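Local coordinates for plasmin and fibronectin-binding protein A (Streptococcus pneumoniae, PDB 4MR0) that acts as a fibronectin-dependent surface adhesin and invasin that binds human fibronectin, plasmin, plasminogen and serum albumin, at residues V379-F384 and K429-A434; A410-A415 and F438-P443; K446-A451 and T467-N472. All blocks are in the same frame, centred on the assembly; numbering follows the deposited sequence.

How the interactions relate
The chain winds as a parallel beta-helix, and all three contacts cross its interior. Strands 377-381, 410-415 and 445-451 stack from coil to coil. So do strands 431-440 and 462-473, elsewhere round the core. All of them bend along their length. Interaction 1 opens first, at 379-384, and closes at 429-434 after 44 intervening residues. Interaction 2 opens inside that loop, at 410-415, and closes beyond it at 438-443, so the two cross. Both end on strand 431-440. Interaction 3 follows in series, joining 446-451 to 467-472 across 15 intervening residues. Neighbouring coils are tied by probable backbone hydrogen bonds: Val379 O to Asn414 N between interactions 1 and 2, and Phe438 O to Asn472 N between 2 and 3.

Interaction 1: V379-F384 and K429-A434; sequences VRFTGF and KQVVIA
Phe381 and Val431 meet from opposite directions inside the parallel beta-helix. The Phe381 side chain starts at CB, which lies 3.6 Å above the plane of the Phe384 ring, offset toward its rim. CG then falls between the backbone N and the carbonyl carbon (chi1 60°), and this turns the ring toward Val431. At the far end CE2 comes to 4.2 Å from Val431 CG2. The tip atom CZ lies 4.1 Å from Val431 CG1 and 4.2 Å from Val431 CG2. The methyl CG1 sits at the ring edge, near its plane. CZ also packs on Ala415 CB in the next coil, and Val387 and Ile389 line the same core.

The polar link lies beyond the end of strand 377-381. Lys429 N gives a weak hydrogen bond to Phe384 O at 3.4 Å, with an N-H...O angle of 158°. Asn428, just before Lys429, binds Phe381 O and Phe384 N with its side-chain amide. Lys429 NZ reaches elsewhere, to a salt bridge with Asp426. The contact is thus chiefly apolar: a ring edge against two methyls joins strand 377-381 to the start of strand 431-440 across the core. The one weak backbone bond can add little, so the pairing depends mainly on burial of apolar surface.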
# COMPACT_ATOMS: atom_id res chain seq x y z
N VAL A 379 0.08 -5.08 2.09
CA VAL A 379 -0.52 -3.95 2.79
C VAL A 379 0.18 -3.73 4.13
O VAL A 379 0.22 -4.63 4.97
CB VAL A 379 -2.03 -4.22 3.06
CG1 VAL A 379 -2.66 -3.07 3.82
CG2 VAL A 379 -2.75 -4.46 1.73
N ARG A 380 0.73 -2.53 4.34
CA ARG A 380 1.40 -2.21 5.59
C ARG A 380 1.13 -0.75 5.93
O ARG A 380 1.33 0.14 5.10
CB ARG A 380 2.91 -2.44 5.46
CG ARG A 380 3.72 -1.94 6.66
CD ARG A 380 5.16 -2.41 6.57
NE ARG A 380 5.99 -1.92 7.67
CZ ARG A 380 6.60 -0.74 7.69
NH1 ARG A 380 6.48 0.09 6.67
NH2 ARG A 380 7.34 -0.40 8.73
N PHE A 381 0.68 -0.50 7.15
CA PHE A 381 0.35 0.86 7.54
C PHE A 381 0.31 1.11 9.04
O PHE A 381 0.14 0.18 9.84
CB PHE A 381 -1.02 1.23 6.96
CG PHE A 381 -2.14 0.33 7.45
CD1 PHE A 381 -2.40 -0.89 6.82
CD2 PHE A 381 -2.90 0.68 8.56
CE1 PHE A 381 -3.39 -1.75 7.30
CE2 PHE A 381 -3.90 -0.17 9.05
CZ PHE A 381 -4.14 -1.39 8.42
N THR A 382 0.46 2.38 9.41
CA THR A 382 0.35 2.82 10.79
C THR A 382 -0.44 4.11 10.71
O THR A 382 -0.23 4.91 9.80
CB THR A 382 1.73 3.11 11.46
OG1 THR A 382 1.52 3.57 12.81
CG2 THR A 382 2.50 4.19 10.69
N GLY A 383 -1.38 4.32 11.62
CA GLY A 383 -2.17 5.54 11.59
C GLY A 383 -3.39 5.56 10.68
O GLY A 383 -3.68 6.60 10.08
N PHE A 384 -4.09 4.44 10.55
CA PHE A 384 -5.31 4.38 9.73
C PHE A 384 -6.48 4.08 10.68
O PHE A 384 -6.29 3.45 11.72
CB PHE A 384 -5.26 3.24 8.70
CG PHE A 384 -4.50 3.57 7.44
CD1 PHE A 384 -3.83 4.78 7.29
CD2 PHE A 384 -4.43 2.63 6.41
CE1 PHE A 384 -3.10 5.05 6.13
CE2 PHE A 384 -3.70 2.89 5.24
CZ PHE A 384 -3.03 4.11 5.11
N LYS A 429 -7.00 1.57 14.46
CA LYS A 429 -8.24 1.14 15.10
C LYS A 429 -9.27 0.81 14.03
O LYS A 429 -9.25 1.38 12.94
CB LYS A 429 -8.80 2.23 16.02
CG LYS A 429 -7.94 2.55 17.22
CD LYS A 429 -8.52 3.71 18.02
CE LYS A 429 -7.51 4.21 19.04
NZ LYS A 429 -6.27 4.67 18.36
N GLN A 430 -10.17 -0.12 14.34
CA GLN A 430 -11.21 -0.51 13.40
C GLN A 430 -10.61 -1.04 12.11
O GLN A 430 -10.82 -0.47 11.04
CB GLN A 430 -12.12 0.69 13.11
CG GLN A 430 -12.86 1.21 14.33
CD GLN A 430 -13.55 2.54 14.08
OE1 GLN A 430 -13.13 3.58 14.61
NE2 GLN A 430 -14.60 2.53 13.28
N VAL A 431 -9.85 -2.12 12.23
CA VAL A 431 -9.24 -2.73 11.07
C VAL A 431 -9.88 -4.09 10.86
O VAL A 431 -9.93 -4.92 11.78
CB VAL A 431 -7.71 -2.93 11.24
CG1 VAL A 431 -7.15 -3.65 10.03
CG2 VAL A 431 -7.03 -1.58 11.43
N VAL A 432 -10.37 -4.32 9.65
CA VAL A 432 -10.99 -5.60 9.31
C VAL A 432 -10.19 -6.24 8.20
O VAL A 432 -9.97 -5.64 7.14
CB VAL A 432 -12.47 -5.41 8.86
CG1 VAL A 432 -13.07 -6.75 8.43
CG2 VAL A 432 -13.28 -4.82 10.00
N ILE A 433 -9.73 -7.46 8.45
CA ILE A 433 -8.96 -8.25 7.50
C ILE A 433 -9.82 -9.49 7.29
O ILE A 433 -9.83 -10.39 8.12
CB ILE A 433 -7.60 -8.63 8.11
CG1 ILE A 433 -6.82 -7.35 8.44
CG2 ILE A 433 -6.81 -9.48 7.13
CD1 ILE A 433 -5.60 -7.58 9.31
N ALA A 434 -10.55 -9.53 6.18
CA ALA A 434 -11.46 -10.63 5.95
C ALA A 434 -11.46 -11.25 4.56
O ALA A 434 -11.22 -10.58 3.57
CB ALA A 434 -12.87 -10.18 6.28

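Interaction 2: A410-A415 and F438-P443; sequences AALVNA and FNIADP
Leu412 and Phe438 both carry CG anti to the carbonyl carbon and beside the backbone N (chi1 -58° and -57°). With these torsions the two side chains slide past each other in opposite directions across the interior of the beta-helix. Leu412 sits where its strand turns a corner, and Val413 follows directly, so both consecutive residues reach the Phe438 ring. The contact ties this corner of strand 410-415 to the end of strand 431-440 across the apolar core of the solenoid.

The Phe438 ring is met at its edge. Leu412 CB lies in the ring plane, 3.9 Å from Phe438 CE2. Leu412 CD1 touches the same rim, 3.9 Å from Phe438 CD2. Val413 crosses Phe438 at about a right angle. Its CG2 also lies in the ring plane, 3.9 Å from Phe438 CE2 and 4.0 Å from Phe438 CZ. The ring itself stacks with Phe394, on the neighbouring strand 387-396.

Leu412 has a second partner. It meets Ile440 tip to tip, with Leu412 CD1 at 3.9 Å from Ile440 CG1 and 4.0 Å from Ile440 CD1. The CD1 methyl thus sits in the angle between the ring rim and the isoleucine branch.

The polar side chains of 438-443 turn to other partners. Asn439 bonds Asp395 and Asn472, in the strands flanking its own. Asp442 bonds the hydroxyls of Tyr405 and Thr445. No hydrogen bond joins the two segments. The four touching residues are all buried, so their meeting rests on shape and exclusion of water, with aliphatic carbons of Leu412 and Val413 set round one aromatic edge.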
# COMPACT_ATOMS: atom_id res chain seq x y z
N ALA A 410 9.10 -11.04 5.78
CA ALA A 410 7.98 -10.25 5.29
C ALA A 410 6.69 -10.58 6.03
O ALA A 410 6.59 -11.61 6.69
CB ALA A 410 7.79 -10.50 3.80
N ALA A 411 5.72 -9.68 5.94
CA ALA A 411 4.41 -9.86 6.55
C ALA A 411 3.44 -9.29 5.51
O ALA A 411 3.37 -8.07 5.34
CB ALA A 411 4.32 -9.09 7.87
N LEU A 412 2.73 -10.17 4.82
CA LEU A 412 1.82 -9.76 3.75
C LEU A 412 0.81 -8.68 4.15
O LEU A 412 0.54 -7.77 3.37
CB LEU A 412 1.15 -11.01 3.16
CG LEU A 412 2.25 -11.96 2.63
CD1 LEU A 412 1.64 -13.14 1.90
CD2 LEU A 412 3.18 -11.19 1.70
N VAL A 413 0.24 -8.79 5.33
CA VAL A 413 -0.65 -7.76 5.84
C VAL A 413 0.04 -7.39 7.15
O VAL A 413 0.26 -8.25 8.00
CB VAL A 413 -2.07 -8.26 6.13
CG1 VAL A 413 -2.85 -7.18 6.86
CG2 VAL A 413 -2.78 -8.59 4.83
N ASN A 414 0.39 -6.12 7.30
CA ASN A 414 1.09 -5.69 8.50
C ASN A 414 0.61 -4.35 9.01
O ASN A 414 1.08 -3.30 8.55
CB ASN A 414 2.60 -5.64 8.19
CG ASN A 414 3.45 -5.36 9.42
OD1 ASN A 414 2.94 -5.17 10.52
ND2 ASN A 414 4.77 -5.34 9.22
N ALA A 415 -0.35 -4.37 9.93
CA ALA A 415 -0.87 -3.13 10.52
C ALA A 415 -0.07 -2.95 11.79
O ALA A 415 -0.34 -3.61 12.79
CB ALA A 415 -2.35 -3.28 10.86
N PHE A 438 -4.12 -16.36 1.11
CA PHE A 438 -2.67 -16.24 1.12
C PHE A 438 -2.04 -17.56 0.66
O PHE A 438 -2.40 -18.63 1.16
CB PHE A 438 -2.15 -15.93 2.54
CG PHE A 438 -2.72 -14.68 3.16
CD1 PHE A 438 -4.02 -14.68 3.66
CD2 PHE A 438 -1.96 -13.53 3.26
CE1 PHE A 438 -4.55 -13.54 4.28
CE2 PHE A 438 -2.48 -12.38 3.87
CZ PHE A 438 -3.77 -12.39 4.38
N ASN A 439 -1.13 -17.47 -0.30
CA ASN A 439 -0.42 -18.65 -0.81
C ASN A 439 1.04 -18.35 -0.55
O ASN A 439 1.67 -17.59 -1.29
CB ASN A 439 -0.69 -18.84 -2.30
CG ASN A 439 -2.15 -19.08 -2.60
OD1 ASN A 439 -2.76 -20.01 -2.06
ND2 ASN A 439 -2.73 -18.24 -3.46
N ILE A 440 1.57 -18.93 0.52
CA ILE A 440 2.95 -18.69 0.92
C ILE A 440 3.89 -19.88 0.77
O ILE A 440 3.58 -20.99 1.21
CB ILE A 440 2.98 -18.22 2.39
CG1 ILE A 440 2.12 -16.95 2.53
CG2 ILE A 440 4.41 -17.96 2.84
CD1 ILE A 440 1.87 -16.52 3.96
N ALA A 441 5.04 -19.63 0.15
CA ALA A 441 6.04 -20.67 -0.07
C ALA A 441 7.34 -20.28 0.63
O ALA A 441 8.21 -21.11 0.85
CB ALA A 441 6.28 -20.86 -1.56
N ASP A 442 7.45 -19.00 0.99
CA ASP A 442 8.64 -18.48 1.67
C ASP A 442 8.53 -18.72 3.17
O ASP A 442 7.60 -18.24 3.81
CB ASP A 442 8.80 -16.99 1.38
CG ASP A 442 9.93 -16.36 2.17
OD1 ASP A 442 11.02 -16.97 2.24
OD2 ASP A 442 9.73 -15.26 2.73
N PRO A 443 9.50 -19.45 3.75
CA PRO A 443 9.47 -19.73 5.19
C PRO A 443 9.65 -18.51 6.09
O PRO A 443 9.39 -18.58 7.29
CB PRO A 443 10.58 -20.76 5.37
CG PRO A 443 11.54 -20.44 4.27
CD PRO A 443 10.62 -20.16 3.10

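Interaction 3: K446-A451 and T467-N472; sequences KAIRVA and TKNVIN
Ala447 and Ile471 touch across the interior of a parallel beta-helix, the solenoid fold of the pectate lyase-like clan. They join the corner of strand 445-451 to the later part of strand 462-473. The segment 467-472 belongs to the fourth PbH1 repeat.

The apolar contacts come first. Ala447 is at a corner of the chain, and its CB points toward Ile471. Ile471 CD1 lies 3.6 Å from Ala447 CB. Behind it Ile471 CG1 is 4.1 Å from Ala447 CB, and Ile471 CG2 is 4.2 Å from Ala447 CB. Ile471 places CG1 anti to the carbonyl carbon (chi1 -61°), with CD1 extended beyond it, and this brings the tip over to the alanine. The small methyl of Ala447 also meets Phe438 and Ile440 of strand 431-440, which directly precedes strand 445-451 in the chain.

One contact is mixed. Ile448 and Asn469 pass each other at a slant, and Ile448 CD1 comes to 4.1 Å from Asn469 CG. The isoleucine methyl thus lies against the base of a buried amide. The backbone N of Asn469 donates to Asn497 OD1 in the next coil.

No hydrogen bond or salt bridge joins the two segments. The charged side chains of 446-451 are paired elsewhere: Lys446 NZ and Arg449 NE both form salt bridges with Glu484 OE1, Arg449 NH2 pairs with Asp453, and Arg449 NH1 bonds Asn414 OD1 in the preceding coil. These partners would fix the guanidinium group at several points. One of its faces meets Ala451, whose CB lies 3.8 Å above the guanidinium plane of Arg449, offset toward the rim.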
# COMPACT_ATOMS: atom_id res chain seq x y z
N LYS A 446 5.25 -14.03 6.90
CA LYS A 446 4.11 -14.12 7.81
C LYS A 446 2.91 -13.64 7.00
O LYS A 446 3.02 -12.67 6.24
CB LYS A 446 4.36 -13.18 9.00
CG LYS A 446 3.46 -13.40 10.20
CD LYS A 446 3.73 -12.32 11.24
CE LYS A 446 4.23 -12.92 12.55
NZ LYS A 446 5.61 -12.47 12.87
N ALA A 447 1.77 -14.30 7.14
CA ALA A 447 0.58 -13.90 6.39
C ALA A 447 -0.03 -12.61 6.93
O ALA A 447 -0.14 -11.61 6.22
CB ALA A 447 -0.46 -15.01 6.42
N ILE A 448 -0.41 -12.64 8.20
CA ILE A 448 -1.06 -11.51 8.84
C ILE A 448 -0.41 -11.09 10.15
O ILE A 448 -0.08 -11.93 10.99
CB ILE A 448 -2.54 -11.84 9.15
CG1 ILE A 448 -3.26 -12.20 7.86
CG2 ILE A 448 -3.20 -10.67 9.85
CD1 ILE A 448 -4.66 -12.76 8.08
N ARG A 449 -0.29 -9.78 10.32
CA ARG A 449 0.28 -9.21 11.53
C ARG A 449 -0.42 -7.90 11.89
O ARG A 449 -0.59 -7.03 11.04
CB ARG A 449 1.78 -8.96 11.33
CG ARG A 449 2.47 -8.30 12.50
CD ARG A 449 3.97 -8.20 12.26
NE ARG A 449 4.68 -7.77 13.45
CZ ARG A 449 4.79 -6.51 13.86
NH1 ARG A 449 4.24 -5.53 13.16
NH2 ARG A 449 5.46 -6.24 14.97
N VAL A 450 -0.83 -7.78 13.15
CA VAL A 450 -1.47 -6.56 13.66
C VAL A 450 -0.80 -6.36 15.00
O VAL A 450 -0.87 -7.22 15.87
CB VAL A 450 -2.99 -6.73 13.88
CG1 VAL A 450 -3.56 -5.48 14.53
CG2 VAL A 450 -3.68 -6.98 12.55
N ALA A 451 -0.14 -5.22 15.18
CA ALA A 451 0.55 -5.04 16.44
C ALA A 451 0.88 -3.65 16.92
O ALA A 451 0.86 -2.68 16.16
CB ALA A 451 1.84 -5.86 16.40
N THR A 467 -11.15 -12.34 10.06
CA THR A 467 -12.13 -13.40 9.82
C THR A 467 -12.16 -14.01 8.43
O THR A 467 -11.90 -13.35 7.43
CB THR A 467 -13.55 -12.88 10.09
OG1 THR A 467 -13.78 -11.73 9.26
CG2 THR A 467 -13.72 -12.49 11.55
N LYS A 468 -12.52 -15.29 8.39
CA LYS A 468 -12.67 -16.04 7.15
C LYS A 468 -11.54 -15.94 6.14
O LYS A 468 -11.77 -16.04 4.94
CB LYS A 468 -13.99 -15.66 6.49
CG LYS A 468 -15.21 -16.14 7.29
CD LYS A 468 -16.53 -15.90 6.56
CE LYS A 468 -17.69 -16.55 7.34
NZ LYS A 468 -19.03 -16.30 6.72
N ASN A 469 -10.32 -15.75 6.61
CA ASN A 469 -9.18 -15.70 5.71
C ASN A 469 -8.70 -17.13 5.50
O ASN A 469 -8.87 -17.99 6.37
CB ASN A 469 -8.05 -14.87 6.32
CG ASN A 469 -8.43 -13.43 6.54
OD1 ASN A 469 -8.85 -13.05 7.63
ND2 ASN A 469 -8.31 -12.63 5.50
N VAL A 470 -8.10 -17.37 4.34
CA VAL A 470 -7.58 -18.69 4.02
C VAL A 470 -6.08 -18.59 3.79
O VAL A 470 -5.62 -17.93 2.85
CB VAL A 470 -8.24 -19.27 2.75
CG1 VAL A 470 -7.57 -20.59 2.38
CG2 VAL A 470 -9.72 -19.48 2.99
N ILE A 471 -5.31 -19.26 4.64
CA ILE A 471 -3.87 -19.24 4.54
C ILE A 471 -3.33 -20.60 4.10
O ILE A 471 -3.50 -21.60 4.79
CB ILE A 471 -3.23 -18.86 5.89
CG1 ILE A 471 -3.70 -17.46 6.30
CG2 ILE A 471 -1.70 -18.92 5.79
CD1 ILE A 471 -3.15 -16.98 7.64
N ASN A 472 -2.70 -20.62 2.93
CA ASN A 472 -2.10 -21.85 2.40
C ASN A 472 -0.59 -21.70 2.50
O ASN A 472 0.06 -21.18 1.59
CB ASN A 472 -2.52 -22.06 0.94
CG ASN A 472 -4.01 -22.19 0.78
OD1 ASN A 472 -4.65 -23.02 1.43
ND2 ASN A 472 -4.59 -21.38 -0.10